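Long-range contacts in probable glutathione reductase (Sinorhizobium meliloti, PDB 4DNA), which probably catalyses the NADPH-dependent reduction of glutathione disulfide to glutathione, working as a homodimeric flavoenzyme with one FAD per subunit: residues Y54-S58 / N187-L192; E62-D66 / K379-R385; T197-K203 / R227-I233; V290-S294 / P333-D337; K429-T435 / L446-Y450. All blocks are in the same frame, centred on the assembly; numbering follows the deposited sequence.

Overall arrangement
Contacts 1 and 2 share helix 48-66, which begins at C48 of the C43-C48 disulfide: contact 1 ties its middle to helix 180-191, and contact 2 joins its C-terminal end to residues 379-385 of the dimerisation domain, the centres about 17 Å apart. Contact 3, about 20 Å from contact 1, continues from helix 180-191 into strand 195-199 of the parallel sheet of the predicted NAD(P)-binding region. Along the chain, contacts 3 and 4 fall inside the long loop that contact 2 closes. Contact 4 lies on the opposite side of the chain's centre from contacts 1, 2 and 3; contact 5, last in sequence, belongs to the dimerisation domain. Contacts 1, 2 and 5 also touch the second subunit.

Contact 1 (Y54-S58 / N187-L192); sequences YVYAS and NIFHGL
Two helices meet here at a shallow angle: 54-58, part of helix 48-66, and 187-191, the last turn of helix 180-191. Their local axes run 32° from parallel and approach to 8.4 Å, and the closest CA pair, S58 with G191, is only 4.5 Å apart. I188, S58 and L192 carry most of the interface. I188 (chi1 m, chi2 t) reaches over the start of 54-58, its CG2 3.7 Å from Y54 CB and its CD1 3.9 Å from V55 CG2; a branched aliphatic chain fills this gap well. S58 is small enough to let the backbones close in: its CB lies 3.5 Å from I188 O, and its O 3.9 Å from G191 CA. Glycine suits position 191, because a CB there would collide with S58 CB. L192, just past the helix, is in the m,t rotamer and brings CD2 to 3.7 Å from S58 CA and 3.8 Å from A57 O. Polar groups look elsewhere: Y54 OH bonds to F164 O, S58 OG to Q348, and A57 O to W72 of the second subunit. K51, which binds FAD, lies beside I188, so the contact links the flavin-side helix to the helix following the predicted NAD(P)-binding glycine motif. With no hydrogen bond between the segments, cohesion here depends on van der Waals fit and burial of apolar surface.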
# COMPACT_ATOMS: atom_id res chain seq x y z
N TYR A 54 9.75 8.34 13.31
CA TYR A 54 9.98 7.53 14.50
C TYR A 54 9.32 6.16 14.35
O TYR A 54 9.82 5.16 14.85
CB TYR A 54 9.47 8.28 15.74
CG TYR A 54 10.45 9.34 16.25
CD1 TYR A 54 11.29 10.06 15.37
CD2 TYR A 54 10.54 9.64 17.61
CE1 TYR A 54 12.18 11.02 15.84
CE2 TYR A 54 11.42 10.59 18.08
CZ TYR A 54 12.24 11.28 17.20
OH TYR A 54 13.11 12.22 17.70
N VAL A 55 8.20 6.13 13.64
CA VAL A 55 7.57 4.87 13.29
C VAL A 55 8.54 4.06 12.46
O VAL A 55 8.75 2.87 12.74
CB VAL A 55 6.27 5.08 12.49
CG1 VAL A 55 5.82 3.78 11.87
CG2 VAL A 55 5.19 5.66 13.38
N TYR A 56 9.13 4.69 11.45
CA TYR A 56 10.08 4.02 10.59
C TYR A 56 11.27 3.51 11.40
O TYR A 56 11.64 2.33 11.30
CB TYR A 56 10.57 4.95 9.47
CG TYR A 56 9.57 5.23 8.36
CD1 TYR A 56 8.67 4.25 7.94
CD2 TYR A 56 9.57 6.46 7.70
CE1 TYR A 56 7.78 4.49 6.92
CE2 TYR A 56 8.69 6.71 6.66
CZ TYR A 56 7.79 5.73 6.27
OH TYR A 56 6.89 5.97 5.26
N ALA A 57 11.84 4.40 12.22
CA ALA A 57 12.93 4.03 13.11
C ALA A 57 12.57 2.80 13.92
O ALA A 57 13.40 1.93 14.09
CB ALA A 57 13.27 5.16 14.05
N SER A 58 11.34 2.73 14.40
CA SER A 58 10.92 1.63 15.25
C SER A 58 10.69 0.34 14.48
O SER A 58 10.80 -0.73 15.05
CB SER A 58 9.69 1.99 16.07
OG SER A 58 8.62 2.37 15.24
N ASN A 187 3.73 2.21 20.49
CA ASN A 187 4.37 1.37 19.48
C ASN A 187 5.77 1.86 19.10
O ASN A 187 6.67 1.04 18.92
CB ASN A 187 3.47 1.21 18.27
CG ASN A 187 2.40 0.17 18.51
OD1 ASN A 187 2.66 -1.03 18.38
ND2 ASN A 187 1.21 0.61 18.87
N ILE A 188 5.95 3.17 18.98
CA ILE A 188 7.26 3.71 18.65
C ILE A 188 8.25 3.28 19.74
O ILE A 188 9.24 2.60 19.47
CB ILE A 188 7.24 5.24 18.42
CG1 ILE A 188 6.60 5.58 17.07
CG2 ILE A 188 8.65 5.81 18.42
CD1 ILE A 188 6.01 6.96 17.00
N PHE A 189 7.95 3.64 20.99
CA PHE A 189 8.85 3.32 22.08
C PHE A 189 9.10 1.83 22.22
O PHE A 189 10.25 1.43 22.41
CB PHE A 189 8.39 3.95 23.40
CG PHE A 189 8.60 5.43 23.46
CD1 PHE A 189 9.84 5.98 23.15
CD2 PHE A 189 7.56 6.28 23.81
CE1 PHE A 189 10.05 7.35 23.19
CE2 PHE A 189 7.76 7.65 23.85
CZ PHE A 189 9.01 8.19 23.54
N HIS A 190 8.05 1.02 22.12
CA HIS A 190 8.22 -0.42 22.24
C HIS A 190 9.18 -0.94 21.22
O HIS A 190 10.12 -1.65 21.56
CB HIS A 190 6.91 -1.19 22.14
CG HIS A 190 7.09 -2.69 22.24
ND1 HIS A 190 7.12 -3.33 23.43
CD2 HIS A 190 7.30 -3.66 21.27
CE1 HIS A 190 7.32 -4.64 23.22
NE2 HIS A 190 7.43 -4.84 21.90
N GLY A 191 8.94 -0.57 19.96
CA GLY A 191 9.80 -0.93 18.84
C GLY A 191 11.25 -0.61 19.13
O GLY A 191 12.15 -1.36 18.74
N LEU A 192 11.47 0.49 19.85
CA LEU A 192 12.82 0.92 20.20
C LEU A 192 13.41 0.29 21.48
O LEU A 192 14.53 0.61 21.89
CB LEU A 192 12.88 2.45 20.21
CG LEU A 192 12.48 3.17 18.92
CD1 LEU A 192 12.45 4.67 19.13
CD2 LEU A 192 13.39 2.84 17.75

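Contact 2 (E62-D66 / K379-R385); sequences EHFED and KATLSGR
A salt-bridge network centred on R385 joins the C-terminal turn of helix 48-66 to the short helix 380-383 and the residues after it, thereby connecting the FAD-side part of the chain to the dimerisation domain. Residues 62-66 are helical, and the closest backbone approach is D66 CA to S383 CA, 4.8 Å. G384 leaves the helix with phi/psi of 78/22, a positive phi that glycine adopts easily, and R385 follows with chi1 and chi2 t and chi3 m. Its long side chain can thus reach three acidic residues. D66, with chi1 m, is the main acceptor: R385 NE donates to both D66 OD1 (2.8 Å) and D66 OD2 (2.9 Å), while R385 NH2 donates to D66 OD1 (2.8 Å). A weak bond runs from R385 NH2 to E65 OE2 at 3.4 Å. E62 contributes charge alone, since its OE2 is 3.1 Å from R385 NH1 but well out of the guanidinium plane, with E62 CD lying over one face. The small S383 fits beside this cluster, and its OG accepts a weak hydrogen bond from R385 N at 3.3 Å. The second subunit lies close by: H63 stacks on its own counterpart there, and K379 packs on Y56 of that chain. Within this subunit, K379 NZ approaches the edge of the H63 ring, 4.4 Å from CE1, while S383 CB sits 3.5 Å from D66 OD1.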
# COMPACT_ATOMS: atom_id res chain seq x y z
N GLU A 62 11.88 -5.05 13.96
CA GLU A 62 11.20 -6.22 13.44
C GLU A 62 11.85 -6.72 12.16
O GLU A 62 11.87 -7.93 11.91
CB GLU A 62 9.72 -5.91 13.24
CG GLU A 62 8.93 -5.90 14.54
CD GLU A 62 7.43 -5.96 14.34
OE1 GLU A 62 6.98 -5.97 13.17
OE2 GLU A 62 6.69 -6.02 15.36
N HIS A 63 12.38 -5.80 11.35
CA HIS A 63 13.06 -6.19 10.12
C HIS A 63 14.24 -7.08 10.36
O HIS A 63 14.45 -8.03 9.60
CB HIS A 63 13.48 -4.98 9.30
CG HIS A 63 12.35 -4.32 8.57
ND1 HIS A 63 11.42 -5.03 7.90
CD2 HIS A 63 12.02 -2.98 8.40
CE1 HIS A 63 10.52 -4.18 7.35
NE2 HIS A 63 10.90 -2.93 7.65
N PHE A 64 14.99 -6.81 11.42
CA PHE A 64 16.18 -7.60 11.73
C PHE A 64 15.82 -9.04 12.07
O PHE A 64 16.42 -9.97 11.51
CB PHE A 64 17.01 -6.95 12.85
CG PHE A 64 17.41 -5.52 12.56
CD1 PHE A 64 17.93 -5.16 11.31
CD2 PHE A 64 17.27 -4.53 13.54
CE1 PHE A 64 18.28 -3.84 11.05
CE2 PHE A 64 17.63 -3.22 13.27
CZ PHE A 64 18.13 -2.88 12.03
N GLU A 65 14.85 -9.24 12.96
CA GLU A 65 14.48 -10.60 13.34
C GLU A 65 13.77 -11.32 12.20
O GLU A 65 13.96 -12.52 11.98
CB GLU A 65 13.69 -10.65 14.66
CG GLU A 65 12.52 -9.69 14.72
CD GLU A 65 12.33 -9.07 16.10
OE1 GLU A 65 13.32 -8.55 16.67
OE2 GLU A 65 11.19 -9.09 16.62
N ASP A 66 12.97 -10.56 11.45
CA ASP A 66 12.22 -11.13 10.34
C ASP A 66 13.12 -11.65 9.24
O ASP A 66 12.74 -12.60 8.56
CB ASP A 66 11.22 -10.13 9.78
CG ASP A 66 9.89 -10.19 10.51
OD1 ASP A 66 9.79 -10.90 11.55
OD2 ASP A 66 8.93 -9.53 10.02
N LYS A 379 4.63 -12.71 4.04
CA LYS A 379 5.97 -12.65 4.60
C LYS A 379 6.03 -13.50 5.86
O LYS A 379 7.00 -14.21 6.09
CB LYS A 379 6.34 -11.20 4.91
CG LYS A 379 7.82 -10.95 5.15
CD LYS A 379 8.08 -9.56 5.69
CE LYS A 379 8.23 -8.52 4.58
NZ LYS A 379 9.36 -7.60 4.89
N ALA A 380 4.97 -13.44 6.66
CA ALA A 380 4.90 -14.15 7.94
C ALA A 380 4.91 -15.64 7.75
O ALA A 380 5.25 -16.39 8.65
CB ALA A 380 3.67 -13.74 8.74
N THR A 381 4.53 -16.07 6.56
CA THR A 381 4.69 -17.45 6.18
C THR A 381 6.13 -17.93 6.42
O THR A 381 6.34 -19.08 6.79
CB THR A 381 4.26 -17.67 4.72
OG1 THR A 381 3.81 -19.01 4.56
CG2 THR A 381 5.40 -17.39 3.74
N LEU A 382 7.11 -17.05 6.24
CA LEU A 382 8.52 -17.41 6.43
C LEU A 382 9.20 -16.82 7.67
O LEU A 382 10.01 -17.51 8.31
CB LEU A 382 9.34 -17.09 5.18
CG LEU A 382 9.81 -18.31 4.39
CD1 LEU A 382 8.65 -19.03 3.73
CD2 LEU A 382 10.84 -17.88 3.36
N SER A 383 8.91 -15.56 8.00
CA SER A 383 9.49 -14.93 9.20
C SER A 383 9.01 -15.63 10.47
O SER A 383 9.72 -15.64 11.48
CB SER A 383 9.14 -13.46 9.26
OG SER A 383 7.75 -13.29 9.41
N GLY A 384 7.83 -16.23 10.40
CA GLY A 384 7.22 -16.93 11.51
C GLY A 384 6.64 -15.93 12.49
O GLY A 384 6.41 -16.26 13.65
N ARG A 385 6.36 -14.73 11.99
CA ARG A 385 6.14 -13.57 12.84
C ARG A 385 5.01 -13.64 13.86
O ARG A 385 5.11 -13.01 14.91
CB ARG A 385 6.04 -12.27 12.04
CG ARG A 385 5.50 -11.09 12.85
CD ARG A 385 6.00 -9.76 12.33
NE ARG A 385 7.44 -9.66 12.52
CZ ARG A 385 8.03 -9.30 13.65
NH1 ARG A 385 7.30 -8.98 14.71
NH2 ARG A 385 9.35 -9.25 13.71

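Contact 3 (T197-K203 / R227-I233); sequences TLIYRGK and RILCEDI
T197 opens the pairing with strand 227-229. The strand axes lie 4.7 Å apart and 12° from parallel, and T197, L198 and I199 sit opposite R227, I228 and L229. The beta-branched T197 suits an extended backbone; its CG2 meets R227 CB at 3.7 Å, on the sheet face shared with I199 and L229. L198 takes part in two bonds, its N donating to R227 O and its O accepting from L229 N, both 2.8 Å. Its side chain (chi1 t, chi2 p) projects to the other face, where CD2 lies 4.3 Å from I228 CG2. I199, in the t,t rotamer, packs CG1 against L229 CB at 3.9 Å. The strand ends at I199, yet Y200 N still donates to L229 O at 3.0 Å. Partnering then skips a residue, since Y200 O accepts from D232 N at 3.0 Å while E231 adopts phi/psi of 54/47. R201 continues the contact through its CA, 3.1 Å from D232 O, and G202 O accepts from E231 N at 2.9 Å. A CB on G202 would strike the Y200 ring. K203 adds a long salt bridge, its NZ 3.7 Å from E231 OE2. The two strands belong to a beta-alpha-beta unit of Rossmann type: helix 211-223 connects them and lays M221 on L198 and I228, while strand 172-176, leading to the predicted NAD-binding glycines, pairs with 195-199 on the side away from edge strand 227-229.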
# COMPACT_ATOMS: atom_id res chain seq x y z
N THR A 197 4.26 0.60 28.84
CA THR A 197 2.93 0.33 29.42
C THR A 197 1.93 1.41 29.02
O THR A 197 2.23 2.60 29.07
CB THR A 197 2.98 0.25 30.96
OG1 THR A 197 4.14 -0.49 31.37
CG2 THR A 197 1.74 -0.42 31.51
N LEU A 198 0.73 0.99 28.63
CA LEU A 198 -0.33 1.92 28.22
C LEU A 198 -1.55 1.81 29.14
O LEU A 198 -2.02 0.69 29.42
CB LEU A 198 -0.72 1.65 26.76
CG LEU A 198 -1.87 2.40 26.08
CD1 LEU A 198 -1.51 3.83 25.70
CD2 LEU A 198 -2.25 1.63 24.84
N ILE A 199 -2.04 2.95 29.61
CA ILE A 199 -3.21 2.96 30.50
C ILE A 199 -4.29 3.93 30.03
O ILE A 199 -4.02 5.02 29.52
CB ILE A 199 -2.81 3.19 31.97
CG1 ILE A 199 -4.01 2.95 32.91
CG2 ILE A 199 -2.19 4.57 32.16
CD1 ILE A 199 -3.73 3.19 34.38
N TYR A 200 -5.54 3.50 30.19
CA TYR A 200 -6.68 4.19 29.60
C TYR A 200 -7.90 4.02 30.46
O TYR A 200 -8.16 2.95 30.97
CB TYR A 200 -6.96 3.62 28.22
CG TYR A 200 -8.02 4.35 27.41
CD1 TYR A 200 -8.17 5.76 27.48
CD2 TYR A 200 -8.87 3.64 26.55
CE1 TYR A 200 -9.14 6.43 26.73
CE2 TYR A 200 -9.83 4.30 25.80
CZ TYR A 200 -9.97 5.68 25.88
OH TYR A 200 -10.94 6.29 25.09
N ARG A 201 -8.67 5.10 30.59
CA ARG A 201 -9.81 5.14 31.49
C ARG A 201 -11.05 4.47 30.89
O ARG A 201 -11.96 4.08 31.61
CB ARG A 201 -10.10 6.58 31.93
CG ARG A 201 -9.97 7.66 30.86
CD ARG A 201 -10.99 8.78 31.03
NE ARG A 201 -11.54 8.80 32.38
CZ ARG A 201 -12.64 8.14 32.77
NH1 ARG A 201 -13.04 8.21 34.04
NH2 ARG A 201 -13.33 7.40 31.90
N GLY A 202 -11.06 4.33 29.57
CA GLY A 202 -12.19 3.73 28.88
C GLY A 202 -12.09 2.22 28.81
O GLY A 202 -11.13 1.64 29.30
N LYS A 203 -13.09 1.60 28.20
CA LYS A 203 -13.19 0.15 28.14
C LYS A 203 -12.29 -0.45 27.07
O LYS A 203 -11.70 -1.50 27.27
CB LYS A 203 -14.63 -0.29 27.91
CG LYS A 203 -15.52 -0.29 29.14
CD LYS A 203 -16.98 -0.09 28.73
CE LYS A 203 -17.96 -0.87 29.60
NZ LYS A 203 -17.57 -0.88 31.04
N ARG A 227 2.09 -3.92 27.90
CA ARG A 227 1.11 -4.06 28.94
C ARG A 227 0.04 -3.01 28.70
O ARG A 227 0.34 -1.81 28.61
CB ARG A 227 1.76 -3.87 30.31
CG ARG A 227 1.03 -4.58 31.43
CD ARG A 227 1.32 -3.94 32.78
NE ARG A 227 0.51 -4.54 33.84
CZ ARG A 227 0.63 -4.25 35.14
NH1 ARG A 227 1.54 -3.37 35.57
NH2 ARG A 227 -0.16 -4.85 36.03
N ILE A 228 -1.20 -3.45 28.54
CA ILE A 228 -2.31 -2.51 28.41
C ILE A 228 -3.20 -2.66 29.62
O ILE A 228 -3.51 -3.76 30.04
CB ILE A 228 -3.14 -2.70 27.12
CG1 ILE A 228 -2.22 -2.80 25.90
CG2 ILE A 228 -4.14 -1.56 26.95
CD1 ILE A 228 -2.97 -3.16 24.63
N LEU A 229 -3.58 -1.52 30.18
CA LEU A 229 -4.42 -1.46 31.35
C LEU A 229 -5.66 -0.63 31.05
O LEU A 229 -5.60 0.60 30.93
CB LEU A 229 -3.64 -0.90 32.53
CG LEU A 229 -2.41 -1.75 32.91
CD1 LEU A 229 -1.57 -1.11 34.00
CD2 LEU A 229 -2.82 -3.16 33.29
N CYS A 230 -6.79 -1.32 30.91
CA CYS A 230 -8.06 -0.68 30.60
C CYS A 230 -8.85 -0.30 31.86
O CYS A 230 -8.56 -0.77 32.96
CB CYS A 230 -8.86 -1.59 29.66
SG CYS A 230 -8.50 -1.28 27.91
N GLU A 231 -9.84 0.57 31.67
CA GLU A 231 -10.80 0.96 32.71
C GLU A 231 -10.09 1.45 33.96
O GLU A 231 -10.43 1.04 35.07
CB GLU A 231 -11.72 -0.20 33.09
CG GLU A 231 -12.36 -0.96 31.94
CD GLU A 231 -13.63 -1.69 32.35
OE1 GLU A 231 -14.06 -1.53 33.51
OE2 GLU A 231 -14.20 -2.41 31.52
N ASP A 232 -9.10 2.32 33.78
CA ASP A 232 -8.26 2.76 34.89
C ASP A 232 -7.65 4.12 34.63
O ASP A 232 -7.57 4.56 33.49
CB ASP A 232 -7.16 1.73 35.15
CG ASP A 232 -6.61 1.81 36.56
OD1 ASP A 232 -7.12 2.59 37.39
OD2 ASP A 232 -5.64 1.07 36.82
N ILE A 233 -7.20 4.76 35.70
CA ILE A 233 -6.82 6.16 35.71
C ILE A 233 -5.58 6.33 36.59
O ILE A 233 -5.35 5.51 37.49
CB ILE A 233 -8.02 7.01 36.25
CG1 ILE A 233 -8.08 8.39 35.60
CG2 ILE A 233 -8.05 7.07 37.78
CD1 ILE A 233 -9.47 9.01 35.61

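Contact 4 (V290-S294 / P333-D337); sequences VDAFS and PTSPD
The F293 side chain, with chi1 m and chi2 88°, lies against the extended residues 333-335: its CE2 is 4.4 Å from P333 CB, its CD2 is 3.4 Å from T334 O, and S335 CB sits over one face of the ring. A flat aromatic suits this open stretch of backbone. S335, chi1 t, directs OG to A292 O for a hydrogen bond of 2.7 Å, although the position of that carbonyl is less certain. Both loops are braced internally. D291 to S294 forms a type I beta turn (S294 N to D291 O, 3.3 Å) overlaid by an Asx turn, in which D291 OD1, with chi1 p, accepts from F293 N at 3.0 Å; S335 OG likewise accepts from D337 N at 3.2 Å, an ST turn. The contact thus joins the loop before strand 301-303, the edge of the FAD-side parallel sheet, to the loop leading from helix 314-329 towards strand 343-345. The nearest CA pair is F293 with S335, 5.5 Å apart, and P336 packs on H319, E320 and C323 of that helix.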
# COMPACT_ATOMS: atom_id res chain seq x y z
N VAL A 290 -17.30 28.27 14.48
CA VAL A 290 -17.43 28.72 13.10
C VAL A 290 -18.61 28.05 12.39
O VAL A 290 -19.04 26.95 12.76
CB VAL A 290 -16.14 28.48 12.24
CG1 VAL A 290 -15.06 29.50 12.57
CG2 VAL A 290 -15.64 27.04 12.39
N ASP A 291 -19.11 28.72 11.36
CA ASP A 291 -20.00 28.09 10.41
C ASP A 291 -19.19 27.26 9.41
O ASP A 291 -17.99 27.11 9.58
CB ASP A 291 -20.87 29.14 9.71
CG ASP A 291 -20.07 30.09 8.84
OD1 ASP A 291 -18.85 29.89 8.60
OD2 ASP A 291 -20.70 31.07 8.39
N ALA A 292 -19.83 26.75 8.38
CA ALA A 292 -19.18 25.85 7.42
C ALA A 292 -18.22 26.55 6.44
O ALA A 292 -17.63 25.90 5.59
CB ALA A 292 -20.22 25.05 6.66
N PHE A 293 -18.08 27.88 6.56
CA PHE A 293 -17.18 28.67 5.71
C PHE A 293 -16.13 29.37 6.56
O PHE A 293 -15.57 30.40 6.15
CB PHE A 293 -17.96 29.70 4.90
CG PHE A 293 -19.15 29.15 4.19
CD1 PHE A 293 -20.39 29.09 4.83
CD2 PHE A 293 -19.05 28.69 2.89
CE1 PHE A 293 -21.50 28.58 4.17
CE2 PHE A 293 -20.15 28.18 2.23
CZ PHE A 293 -21.38 28.12 2.87
N SER A 294 -15.89 28.82 7.75
CA SER A 294 -14.83 29.27 8.66
C SER A 294 -15.03 30.68 9.25
O SER A 294 -14.11 31.27 9.80
CB SER A 294 -13.45 29.11 7.99
OG SER A 294 -13.28 27.82 7.41
N PRO A 333 -18.59 30.48 -3.12
CA PRO A 333 -18.79 30.01 -1.75
C PRO A 333 -19.01 28.53 -1.72
O PRO A 333 -19.97 28.02 -2.28
CB PRO A 333 -20.06 30.73 -1.31
CG PRO A 333 -20.21 31.87 -2.25
CD PRO A 333 -19.67 31.37 -3.55
N THR A 334 -18.11 27.84 -1.05
CA THR A 334 -18.17 26.40 -0.96
C THR A 334 -17.71 26.03 0.42
O THR A 334 -16.94 26.75 1.02
CB THR A 334 -17.25 25.78 -2.01
OG1 THR A 334 -16.01 26.46 -1.99
CG2 THR A 334 -17.84 25.95 -3.38
N SER A 335 -18.17 24.86 0.91
CA SER A 335 -17.85 24.49 2.27
C SER A 335 -16.98 23.26 2.33
O SER A 335 -17.21 22.30 1.62
CB SER A 335 -19.13 24.24 3.05
OG SER A 335 -18.82 23.82 4.37
N PRO A 336 -15.99 23.36 3.21
CA PRO A 336 -15.10 22.23 3.46
C PRO A 336 -15.85 21.07 4.07
O PRO A 336 -15.55 19.91 3.80
CB PRO A 336 -14.10 22.80 4.45
CG PRO A 336 -14.80 23.93 5.11
CD PRO A 336 -16.07 24.24 4.37
N ASP A 337 -16.82 21.36 4.91
CA ASP A 337 -17.33 20.33 5.78
C ASP A 337 -17.69 19.16 4.90
O ASP A 337 -18.23 19.33 3.82
CB ASP A 337 -18.56 20.81 6.53
CG ASP A 337 -19.53 19.71 6.82
OD1 ASP A 337 -19.26 18.93 7.76
OD2 ASP A 337 -20.55 19.61 6.11

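Contact 5 (K429-T435 / L446-Y450); sequences KDDFDRT and LVTMY
L446 begins the second segment by placing its O 3.7 Å from F432 CD2, at the edge of the ring, with its CB 4.5 Å from F432 CE2; a leucine and a phenylalanine (chi1 m) make a suitable apolar pair. V447 follows, whose CA makes the closest backbone approach, 5.1 Å from D433 CA. Its CB is 3.4 Å from F432 O and its CG2 3.6 Å from T435 O, so the compact branched chain fits against the F432 and T435 carbonyls. T435 OG1 donates to D431 O at 2.6 Å, using the carbonyl of the preceding turn. M449, a selenomethionine, is the centre of an inverse gamma turn, and its O accepts from K429 NZ at 2.8 Å, which joins the helix to the turn. The same NZ of this long lysine (chi1 t, chi2 p) makes a very short salt bridge to D433 OD1, 2.4 Å, within the helix. Y450 comes last, its CD1 3.5 Å from D433 OD2, which lies at the ring edge. Beneath the pair lies the antiparallel sheet of the dimerisation domain: F432 and L446 rest on L393 of strand 389-396, M449 on Y371 and A373 of strand 367-375, while I421 of the second subunit packs on F432 and T435.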
# COMPACT_ATOMS: atom_id res chain seq x y z
N LYS A 429 -20.41 -3.07 -3.53
CA LYS A 429 -19.71 -4.34 -3.28
C LYS A 429 -19.53 -5.09 -4.59
O LYS A 429 -18.62 -5.90 -4.76
CB LYS A 429 -20.47 -5.19 -2.25
CG LYS A 429 -19.87 -6.56 -1.91
CD LYS A 429 -18.44 -6.47 -1.37
CE LYS A 429 -17.83 -7.81 -1.01
NZ LYS A 429 -17.58 -8.70 -2.17
N ASP A 430 -20.40 -4.78 -5.54
CA ASP A 430 -20.34 -5.37 -6.86
C ASP A 430 -19.17 -4.81 -7.67
O ASP A 430 -18.41 -5.60 -8.22
CB ASP A 430 -21.70 -5.28 -7.55
CG ASP A 430 -22.80 -5.91 -6.70
OD1 ASP A 430 -22.86 -7.16 -6.63
OD2 ASP A 430 -23.56 -5.18 -6.05
N ASP A 431 -18.98 -3.48 -7.70
CA ASP A 431 -17.78 -2.89 -8.32
C ASP A 431 -16.52 -3.60 -7.85
O ASP A 431 -15.60 -3.88 -8.65
CB ASP A 431 -17.60 -1.41 -7.97
CG ASP A 431 -18.77 -0.54 -8.41
OD1 ASP A 431 -19.26 -0.74 -9.54
OD2 ASP A 431 -19.18 0.35 -7.62
N PHE A 432 -16.48 -3.89 -6.55
CA PHE A 432 -15.35 -4.60 -5.96
C PHE A 432 -15.19 -6.01 -6.55
O PHE A 432 -14.07 -6.40 -6.90
CB PHE A 432 -15.50 -4.76 -4.45
CG PHE A 432 -15.01 -3.60 -3.65
CD1 PHE A 432 -15.59 -2.33 -3.78
CD2 PHE A 432 -14.03 -3.78 -2.69
CE1 PHE A 432 -15.17 -1.28 -2.99
CE2 PHE A 432 -13.60 -2.73 -1.90
CZ PHE A 432 -14.17 -1.47 -2.06
N ASP A 433 -16.29 -6.76 -6.64
CA ASP A 433 -16.22 -8.15 -7.09
C ASP A 433 -15.85 -8.29 -8.57
O ASP A 433 -15.18 -9.24 -8.94
CB ASP A 433 -17.50 -8.90 -6.75
CG ASP A 433 -17.74 -8.99 -5.25
OD1 ASP A 433 -17.02 -8.34 -4.49
OD2 ASP A 433 -18.65 -9.71 -4.81
N ARG A 434 -16.27 -7.32 -9.39
CA ARG A 434 -15.94 -7.26 -10.83
C ARG A 434 -14.47 -6.91 -11.07
O ARG A 434 -13.98 -7.04 -12.20
CB ARG A 434 -16.80 -6.23 -11.58
CG ARG A 434 -18.27 -6.12 -11.17
CD ARG A 434 -19.15 -5.30 -12.12
NE ARG A 434 -18.45 -4.30 -12.94
CZ ARG A 434 -18.27 -4.39 -14.26
NH1 ARG A 434 -18.74 -5.43 -14.94
NH2 ARG A 434 -17.61 -3.43 -14.91
N THR A 435 -13.79 -6.44 -10.02
CA THR A 435 -12.40 -5.98 -10.11
C THR A 435 -11.47 -7.17 -10.01
O THR A 435 -11.43 -7.85 -8.97
CB THR A 435 -12.05 -4.98 -8.99
OG1 THR A 435 -12.98 -3.89 -9.01
CG2 THR A 435 -10.66 -4.45 -9.17
N LEU A 446 -9.91 -8.15 -0.50
CA LEU A 446 -11.07 -7.27 -0.55
C LEU A 446 -11.92 -7.51 -1.80
O LEU A 446 -13.12 -7.21 -1.80
CB LEU A 446 -10.66 -5.80 -0.49
CG LEU A 446 -10.03 -5.21 0.78
CD1 LEU A 446 -9.09 -4.08 0.39
CD2 LEU A 446 -11.09 -4.70 1.74
N VAL A 447 -11.33 -8.09 -2.84
CA VAL A 447 -12.07 -8.26 -4.10
C VAL A 447 -12.55 -9.68 -4.41
O VAL A 447 -13.16 -9.92 -5.45
CB VAL A 447 -11.35 -7.65 -5.33
CG1 VAL A 447 -11.05 -6.18 -5.09
CG2 VAL A 447 -10.09 -8.42 -5.68
N THR A 448 -12.31 -10.62 -3.51
CA THR A 448 -12.79 -11.99 -3.76
C THR A 448 -13.74 -12.58 -2.71
O THR A 448 -14.08 -13.76 -2.80
CB THR A 448 -11.64 -12.98 -4.01
OG1 THR A 448 -10.77 -12.99 -2.88
CG2 THR A 448 -10.84 -12.58 -5.24
N MSE A 449 -14.18 -11.78 -1.74
CA MSE A 449 -15.13 -12.29 -0.74
C MSE A 449 -16.53 -12.16 -1.27
O MSE A 449 -17.27 -11.23 -0.95
CB MSE A 449 -14.97 -11.57 0.59
CG MSE A 449 -13.63 -11.90 1.20
SE MSE A 449 -13.55 -10.86 2.86
CE MSE A 449 -13.27 -8.98 2.30
N TYR A 450 -16.89 -13.12 -2.11
CA TYR A 450 -18.13 -13.09 -2.87
C TYR A 450 -19.33 -13.36 -1.98
O TYR A 450 -20.43 -12.93 -2.28
CB TYR A 450 -18.05 -14.11 -4.00
CG TYR A 450 -16.93 -13.81 -4.97
CD1 TYR A 450 -16.82 -12.55 -5.57
CD2 TYR A 450 -15.99 -14.79 -5.31
CE1 TYR A 450 -15.80 -12.27 -6.46
CE2 TYR A 450 -14.97 -14.51 -6.21
CZ TYR A 450 -14.88 -13.25 -6.77
OH TYR A 450 -13.87 -12.95 -7.66